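Local coordinates for sigma regulatory family protein-PP2C phosphatase (Chlamydia trachomatis serovar L2, PDB 6MAB) that probably acts as a phosphatase whose periplasmic sensor domain, the part described here, is implicated in ligand sensing linked to regulation of the TCA cycle, at residues I32-I38 with A128-T132; Y72-V78 with G144-S150; V233-I237 with I256-E260. All blocks are in the same frame, centred on the assembly; numbering follows the deposited sequence.

Contact 1. Residues I32-I38 with A128-T132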
# COMPACT_ATOMS: atom_id res chain seq x y z
N ILE A 32 -8.81 -3.93 1.80
CA ILE A 32 -8.32 -2.55 1.70
C ILE A 32 -9.27 -1.58 1.00
O ILE A 32 -9.58 -0.51 1.57
CB ILE A 32 -6.94 -2.54 1.03
CG1 ILE A 32 -5.92 -3.30 1.88
CG2 ILE A 32 -6.47 -1.09 0.80
CD1 ILE A 32 -5.67 -2.74 3.24
N PRO A 33 -9.75 -1.85 -0.24
CA PRO A 33 -10.44 -0.82 -1.03
C PRO A 33 -11.93 -0.71 -0.68
O PRO A 33 -12.82 -0.95 -1.52
CB PRO A 33 -10.19 -1.29 -2.46
CG PRO A 33 -10.24 -2.79 -2.36
CD PRO A 33 -9.59 -3.10 -1.02
N LEU A 34 -12.20 -0.32 0.56
CA LEU A 34 -13.55 -0.17 1.10
C LEU A 34 -14.06 1.27 1.03
O LEU A 34 -14.91 1.68 1.84
CB LEU A 34 -13.57 -0.67 2.54
CG LEU A 34 -13.14 -2.14 2.70
CD1 LEU A 34 -13.21 -2.55 4.17
CD2 LEU A 34 -13.97 -3.08 1.83
N ASN A 35 -13.60 2.00 0.00
CA ASN A 35 -13.97 3.40 -0.20
C ASN A 35 -15.48 3.61 -0.19
O ASN A 35 -15.97 4.55 0.44
CB ASN A 35 -13.39 3.88 -1.51
CG ASN A 35 -11.87 3.74 -1.56
OD1 ASN A 35 -11.33 2.62 -1.54
ND2 ASN A 35 -11.17 4.88 -1.62
N ILE A 36 -16.23 2.77 -0.92
CA ILE A 36 -17.66 2.99 -1.02
C ILE A 36 -18.30 2.94 0.36
O ILE A 36 -19.15 3.78 0.69
CB ILE A 36 -18.29 1.96 -1.96
CG1 ILE A 36 -17.90 2.30 -3.40
CG2 ILE A 36 -19.81 1.97 -1.81
CD1 ILE A 36 -18.54 1.32 -4.43
N ASP A 37 -17.94 1.93 1.15
CA ASP A 37 -18.57 1.76 2.46
C ASP A 37 -18.19 2.90 3.40
O ASP A 37 -19.03 3.35 4.20
CB ASP A 37 -18.18 0.41 3.07
CG ASP A 37 -18.87 -0.77 2.40
OD1 ASP A 37 -19.88 -0.54 1.71
OD2 ASP A 37 -18.41 -1.92 2.58
N ILE A 38 -16.94 3.37 3.34
CA ILE A 38 -16.51 4.48 4.17
C ILE A 38 -17.24 5.77 3.79
O ILE A 38 -17.70 6.51 4.67
CB ILE A 38 -14.98 4.64 4.07
CG1 ILE A 38 -14.31 3.43 4.72
CG2 ILE A 38 -14.53 5.91 4.78
CD1 ILE A 38 -12.84 3.34 4.41
N ALA A 128 -3.11 2.20 4.96
CA ALA A 128 -4.00 2.19 3.82
C ALA A 128 -4.48 3.61 3.59
O ALA A 128 -5.12 4.21 4.46
CB ALA A 128 -5.19 1.28 4.11
N VAL A 129 -4.14 4.15 2.43
CA VAL A 129 -4.49 5.51 2.04
C VAL A 129 -5.63 5.39 1.05
O VAL A 129 -5.43 4.90 -0.06
CB VAL A 129 -3.30 6.24 1.42
CG1 VAL A 129 -3.67 7.66 1.06
CG2 VAL A 129 -2.09 6.19 2.36
N LEU A 130 -6.81 5.83 1.47
CA LEU A 130 -8.01 5.79 0.64
C LEU A 130 -8.45 7.21 0.33
O LEU A 130 -8.55 8.05 1.23
CB LEU A 130 -9.13 5.04 1.35
CG LEU A 130 -9.11 3.53 1.13
CD1 LEU A 130 -7.83 2.89 1.65
CD2 LEU A 130 -10.33 2.88 1.76
N GLN A 131 -8.65 7.49 -0.96
CA GLN A 131 -9.11 8.78 -1.43
C GLN A 131 -10.32 8.57 -2.30
O GLN A 131 -10.27 7.74 -3.22
CB GLN A 131 -7.99 9.49 -2.19
CG GLN A 131 -6.78 9.68 -1.30
CD GLN A 131 -5.61 10.40 -1.97
OE1 GLN A 131 -5.74 11.00 -3.04
NE2 GLN A 131 -4.46 10.36 -1.31
N THR A 132 -11.40 9.29 -1.99
CA THR A 132 -12.66 9.16 -2.70
C THR A 132 -13.19 10.53 -3.11
O THR A 132 -13.29 11.44 -2.27
CB THR A 132 -13.66 8.44 -1.81
OG1 THR A 132 -13.13 7.16 -1.47
CG2 THR A 132 -15.02 8.28 -2.52
O HOH W 1 -14.11 6.85 1.03
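Beginning at the edge of the contact, Ala128 receives Ile32 in plain apolar contact, Ile32 CD1 lying 4.1 Å from Ala128 CB. The side chain of Val129 points away, so the next residue to meet the helix start is Leu130, which contributes the largest covered area here (88 Å²). Its CD2 sits 3.5 Å from Ile32 O, 3.5 Å from Asn35 OD1 and 3.7 Å from Ile38 CD1, while Leu130 CD1 is 4.3 Å from Ile32 CG2; one leucine thus fills the hollow formed where the chain turns into the helix. That turn is an inverse gamma turn centred on Pro33, closed by Leu34 N to Ile32 O (2.8 Å), followed by Leu34 as N-cap, whose O accepts from Ile38 N at 3.0 Å. Gln131 points to the other side of the sheet, where its amide binds the backbone of Glu104 and Phe106. At Thr132 the contact becomes polar: Asn35 ND2 donates to Thr132 OG1 (3.0 Å, 161°), and a water bridges Asn35 O (3.0 Å) to Thr132 OG1 (2.7 Å). Asn35 OD1, by contrast, is buried against Leu130 without a polar partner in the model. The chemistry therefore implies a mainly apolar seat, built on Leu130, for the turn and helix start, joined to the sheet at its polar end through Asn35 ND2, which bonds Thr132 OG1 and Leu114 O, and through the water on Asn35 O.

Contact 2. Residues Y72-V78 with G144-S150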
# COMPACT_ATOMS: atom_id res chain seq x y z
N TYR A 72 -9.68 5.12 12.87
CA TYR A 72 -8.86 5.61 11.77
C TYR A 72 -7.72 6.44 12.34
O TYR A 72 -7.88 7.13 13.35
CB TYR A 72 -9.68 6.46 10.81
CG TYR A 72 -10.65 5.64 10.03
CD1 TYR A 72 -10.26 5.03 8.85
CD2 TYR A 72 -11.94 5.42 10.48
CE1 TYR A 72 -11.13 4.26 8.13
CE2 TYR A 72 -12.82 4.64 9.75
CZ TYR A 72 -12.40 4.07 8.58
OH TYR A 72 -13.24 3.27 7.85
N LYS A 73 -6.55 6.36 11.69
CA LYS A 73 -5.53 7.34 12.03
C LYS A 73 -5.98 8.73 11.62
O LYS A 73 -5.68 9.71 12.31
CB LYS A 73 -4.20 6.97 11.36
CG LYS A 73 -3.11 8.03 11.58
CD LYS A 73 -1.78 7.65 10.93
CE LYS A 73 -0.71 8.68 11.23
NZ LYS A 73 -0.03 8.36 12.50
N GLU A 74 -6.72 8.83 10.52
CA GLU A 74 -7.22 10.11 10.03
C GLU A 74 -8.39 9.87 9.11
O GLU A 74 -8.32 9.01 8.22
CB GLU A 74 -6.13 10.89 9.27
CG GLU A 74 -6.58 12.23 8.69
CD GLU A 74 -5.44 12.99 8.01
OE1 GLU A 74 -4.29 12.79 8.43
OE2 GLU A 74 -5.69 13.79 7.07
N ILE A 75 -9.46 10.63 9.30
CA ILE A 75 -10.44 10.82 8.24
C ILE A 75 -10.62 12.32 8.04
O ILE A 75 -10.86 13.05 9.00
CB ILE A 75 -11.77 10.11 8.57
CG1 ILE A 75 -12.77 10.41 7.48
CG2 ILE A 75 -12.30 10.55 9.91
CD1 ILE A 75 -13.94 9.46 7.50
N SER A 76 -10.47 12.77 6.79
CA SER A 76 -10.46 14.19 6.45
C SER A 76 -11.33 14.49 5.24
O SER A 76 -11.32 13.74 4.26
CB SER A 76 -9.04 14.69 6.17
OG SER A 76 -8.24 14.64 7.33
N LEU A 77 -12.05 15.60 5.31
CA LEU A 77 -12.69 16.21 4.16
C LEU A 77 -11.76 17.26 3.61
O LEU A 77 -11.42 18.23 4.31
CB LEU A 77 -14.01 16.86 4.54
CG LEU A 77 -15.26 16.05 4.82
CD1 LEU A 77 -16.37 17.06 5.16
CD2 LEU A 77 -15.61 15.20 3.61
N VAL A 78 -11.37 17.08 2.36
CA VAL A 78 -10.37 17.91 1.69
C VAL A 78 -11.07 18.66 0.58
O VAL A 78 -11.55 18.06 -0.39
CB VAL A 78 -9.21 17.06 1.15
CG1 VAL A 78 -8.07 17.98 0.62
CG2 VAL A 78 -8.70 16.14 2.24
N GLY A 144 -14.30 17.94 -3.70
CA GLY A 144 -13.34 17.63 -2.67
C GLY A 144 -13.08 16.15 -2.66
O GLY A 144 -13.56 15.41 -3.52
N VAL A 145 -12.32 15.72 -1.66
CA VAL A 145 -11.90 14.34 -1.52
C VAL A 145 -12.10 13.92 -0.07
O VAL A 145 -11.77 14.67 0.84
CB VAL A 145 -10.43 14.17 -1.95
CG1 VAL A 145 -9.92 12.75 -1.63
CG2 VAL A 145 -10.30 14.47 -3.44
N LEU A 146 -12.67 12.72 0.13
CA LEU A 146 -12.70 12.09 1.45
C LEU A 146 -11.43 11.25 1.57
O LEU A 146 -11.23 10.29 0.81
CB LEU A 146 -13.94 11.23 1.62
CG LEU A 146 -14.05 10.56 3.00
CD1 LEU A 146 -14.14 11.61 4.10
CD2 LEU A 146 -15.26 9.64 3.07
N TYR A 147 -10.55 11.65 2.49
CA TYR A 147 -9.21 11.12 2.66
C TYR A 147 -9.15 10.35 3.98
O TYR A 147 -9.44 10.92 5.03
CB TYR A 147 -8.25 12.31 2.65
CG TYR A 147 -6.78 12.02 2.85
CD1 TYR A 147 -6.25 11.88 4.12
CD2 TYR A 147 -5.92 11.94 1.77
CE1 TYR A 147 -4.87 11.64 4.31
CE2 TYR A 147 -4.55 11.71 1.95
CZ TYR A 147 -4.04 11.57 3.21
OH TYR A 147 -2.69 11.35 3.41
N THR A 148 -8.80 9.06 3.93
CA THR A 148 -8.67 8.27 5.14
C THR A 148 -7.33 7.54 5.18
O THR A 148 -6.78 7.11 4.15
CB THR A 148 -9.81 7.27 5.35
OG1 THR A 148 -9.89 6.40 4.23
CG2 THR A 148 -11.14 7.98 5.51
N LEU A 149 -6.81 7.43 6.40
CA LEU A 149 -5.60 6.68 6.74
C LEU A 149 -5.95 5.65 7.81
O LEU A 149 -6.49 6.01 8.86
CB LEU A 149 -4.51 7.61 7.28
CG LEU A 149 -4.05 8.77 6.41
CD1 LEU A 149 -3.02 9.61 7.17
CD2 LEU A 149 -3.47 8.30 5.07
N SER A 150 -5.64 4.39 7.53
CA SER A 150 -5.91 3.27 8.42
C SER A 150 -4.64 2.44 8.63
O SER A 150 -3.96 2.07 7.66
CB SER A 150 -7.06 2.40 7.80
OG SER A 150 -7.15 1.12 8.38
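This is an antiparallel strand pairing inside a five-stranded sheet, in which strand 74-80 lies between 86-91 and 142-151. The axes run at 173° and approach to 4.6 Å. Three hydrogen-bonded pairs carry the ladder: Glu74-Leu149 (Leu149 N to Glu74 O 2.8 Å), Ser76-Tyr147 (Ser76 N to Tyr147 O and Tyr147 N to Ser76 O, both 2.8 Å) and Val78-Val145 (Val145 N to Val78 O 2.8 Å). Ile75, Leu77 and Leu146 line the face covered by helix 35-45, with Leu146 CD1 3.8 Å from Ile75 CG1 and 3.9 Å from Leu77 CD2. On the other face Ser76 OG donates to Glu74 OE2 (2.7 Å), which also binds Tyr101, while Glu74 OE1 pairs with Arg93. The ladder starts at a classic beta bulge: Lys73 N (2.9 Å, weak) and Glu74 N (3.3 Å) both reach Leu149 O. Strand order 2-1-5-4-3 is that of a PAS-like fold, consistent with a Cache-type sensor module.

Contact 3. Residues V233-I237 with I256-E260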
# COMPACT_ATOMS: atom_id res chain seq x y z
N VAL A 233 11.94 -14.95 -8.93
CA VAL A 233 13.18 -14.23 -8.70
C VAL A 233 14.05 -14.96 -7.69
O VAL A 233 13.57 -15.77 -6.89
CB VAL A 233 12.92 -12.80 -8.21
CG1 VAL A 233 12.15 -12.00 -9.27
CG2 VAL A 233 12.14 -12.85 -6.89
N SER A 234 15.34 -14.62 -7.69
CA SER A 234 16.26 -15.06 -6.66
C SER A 234 16.95 -13.83 -6.07
O SER A 234 17.11 -12.81 -6.74
CB SER A 234 17.33 -16.04 -7.20
OG SER A 234 18.18 -15.42 -8.15
N PHE A 235 17.32 -13.95 -4.80
CA PHE A 235 18.05 -12.90 -4.11
C PHE A 235 18.64 -13.51 -2.85
O PHE A 235 18.38 -14.66 -2.52
CB PHE A 235 17.16 -11.69 -3.81
CG PHE A 235 16.00 -11.98 -2.91
CD1 PHE A 235 14.85 -12.58 -3.42
CD2 PHE A 235 16.03 -11.59 -1.59
CE1 PHE A 235 13.76 -12.83 -2.60
CE2 PHE A 235 14.96 -11.82 -0.76
CZ PHE A 235 13.81 -12.43 -1.27
N CYS A 236 19.48 -12.73 -2.17
CA CYS A 236 20.10 -13.16 -0.92
C CYS A 236 19.68 -12.24 0.22
O CYS A 236 19.49 -11.03 0.03
CB CYS A 236 21.62 -13.18 -1.05
SG CYS A 236 22.22 -14.47 -2.13
N ILE A 237 19.54 -12.84 1.40
CA ILE A 237 19.37 -12.11 2.66
C ILE A 237 20.51 -12.54 3.55
O ILE A 237 20.58 -13.71 3.96
CB ILE A 237 18.03 -12.39 3.33
CG1 ILE A 237 16.89 -11.98 2.42
CG2 ILE A 237 17.95 -11.62 4.66
CD1 ILE A 237 15.50 -12.37 2.97
N ILE A 256 3.02 -7.80 -4.31
CA ILE A 256 3.32 -8.72 -3.22
C ILE A 256 4.46 -9.63 -3.68
O ILE A 256 4.39 -10.22 -4.76
CB ILE A 256 2.09 -9.56 -2.83
CG1 ILE A 256 1.00 -8.68 -2.22
CG2 ILE A 256 2.45 -10.61 -1.81
CD1 ILE A 256 -0.33 -9.40 -2.11
N LEU A 257 5.49 -9.73 -2.85
CA LEU A 257 6.60 -10.65 -3.05
C LEU A 257 6.47 -11.74 -2.00
O LEU A 257 6.56 -11.46 -0.81
CB LEU A 257 7.95 -9.93 -2.90
CG LEU A 257 9.17 -10.85 -2.82
CD1 LEU A 257 9.49 -11.55 -4.12
CD2 LEU A 257 10.38 -10.00 -2.37
N THR A 258 6.24 -12.99 -2.42
CA THR A 258 6.41 -14.09 -1.48
C THR A 258 7.79 -14.70 -1.69
O THR A 258 8.33 -14.67 -2.80
CB THR A 258 5.32 -15.14 -1.64
OG1 THR A 258 5.24 -15.49 -3.01
CG2 THR A 258 3.99 -14.58 -1.14
N TYR A 259 8.39 -15.22 -0.63
CA TYR A 259 9.76 -15.72 -0.75
C TYR A 259 10.00 -16.77 0.32
O TYR A 259 9.27 -16.86 1.32
CB TYR A 259 10.80 -14.57 -0.68
CG TYR A 259 10.88 -13.80 0.65
CD1 TYR A 259 9.98 -12.79 0.94
CD2 TYR A 259 11.84 -14.11 1.61
CE1 TYR A 259 10.01 -12.09 2.16
CE2 TYR A 259 11.89 -13.41 2.83
CZ TYR A 259 10.97 -12.41 3.08
OH TYR A 259 10.98 -11.72 4.28
N GLU A 260 11.04 -17.56 0.09
CA GLU A 260 11.38 -18.70 0.94
C GLU A 260 12.83 -19.05 0.68
O GLU A 260 13.37 -18.78 -0.40
CB GLU A 260 10.47 -19.90 0.61
CG GLU A 260 10.76 -21.16 1.40
CD GLU A 260 10.64 -20.98 2.91
OE1 GLU A 260 11.53 -20.32 3.53
OE2 GLU A 260 9.66 -21.51 3.49
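Val233 opens the contact by placing CG2 4.0 Å from Leu257 CD1, an aliphatic side-chain touch between strands that are not neighbours in the sheet: the nearest CA atoms, of Val233 and Tyr259, are still 8.8 Å apart. Ser234 is out of reach, in keeping with the alternation of an extended strand. Phe235 follows with the most covered area (51 Å²). Its CZ lies 3.7 Å from Tyr259 CB and 4.3 Å from Leu257 CD2, and its edge is directed at the face of the Tyr259 ring in an offset edge-to-face pair, centroids 5.7 Å apart and planes at 62°. Cys236 is again out of reach, after which Ile237 CD1 reaches Tyr259 CE2 at 3.8 Å. The cross-segment contacts are thus entirely made by side chains; the hydroxyl of Tyr259 turns to Asp184 instead. The strand axes, 9.0 Å apart at closest and inclined by 63°, show how strongly the sheet twists over this span. Strand 240-249 runs between the two in the sheet, adding Met242 against both Phe235 and Tyr259, whereas Ile256 and Thr258 project from the opposite face of strand 254-261 onto the long helix 2-31.

Contacts 1 and 2 reach the same sheet through adjacent strands, 126-135 in contact 1 and 142-151 in contact 2: Thr132 O lies 2.8 Å from Leu146 N, Ala128 N 2.8 Å from Ser150 O, and Ile38 CG1 packs 3.3 Å from Tyr72 OH, with centres about 9 Å apart. Their segments alternate along the chain. Contact 3 lies in a second sheet on the opposite side of the chain's centre, about 29 Å from contact 1 and 34 Å from contact 2 (centres), with nearest atoms about 9 and 15 Å away. Two such sheet modules following a long N-terminal helix are consistent with a double Cache-like periplasmic sensor; no ligand-binding site can be assigned to these contacts from the coordinates given.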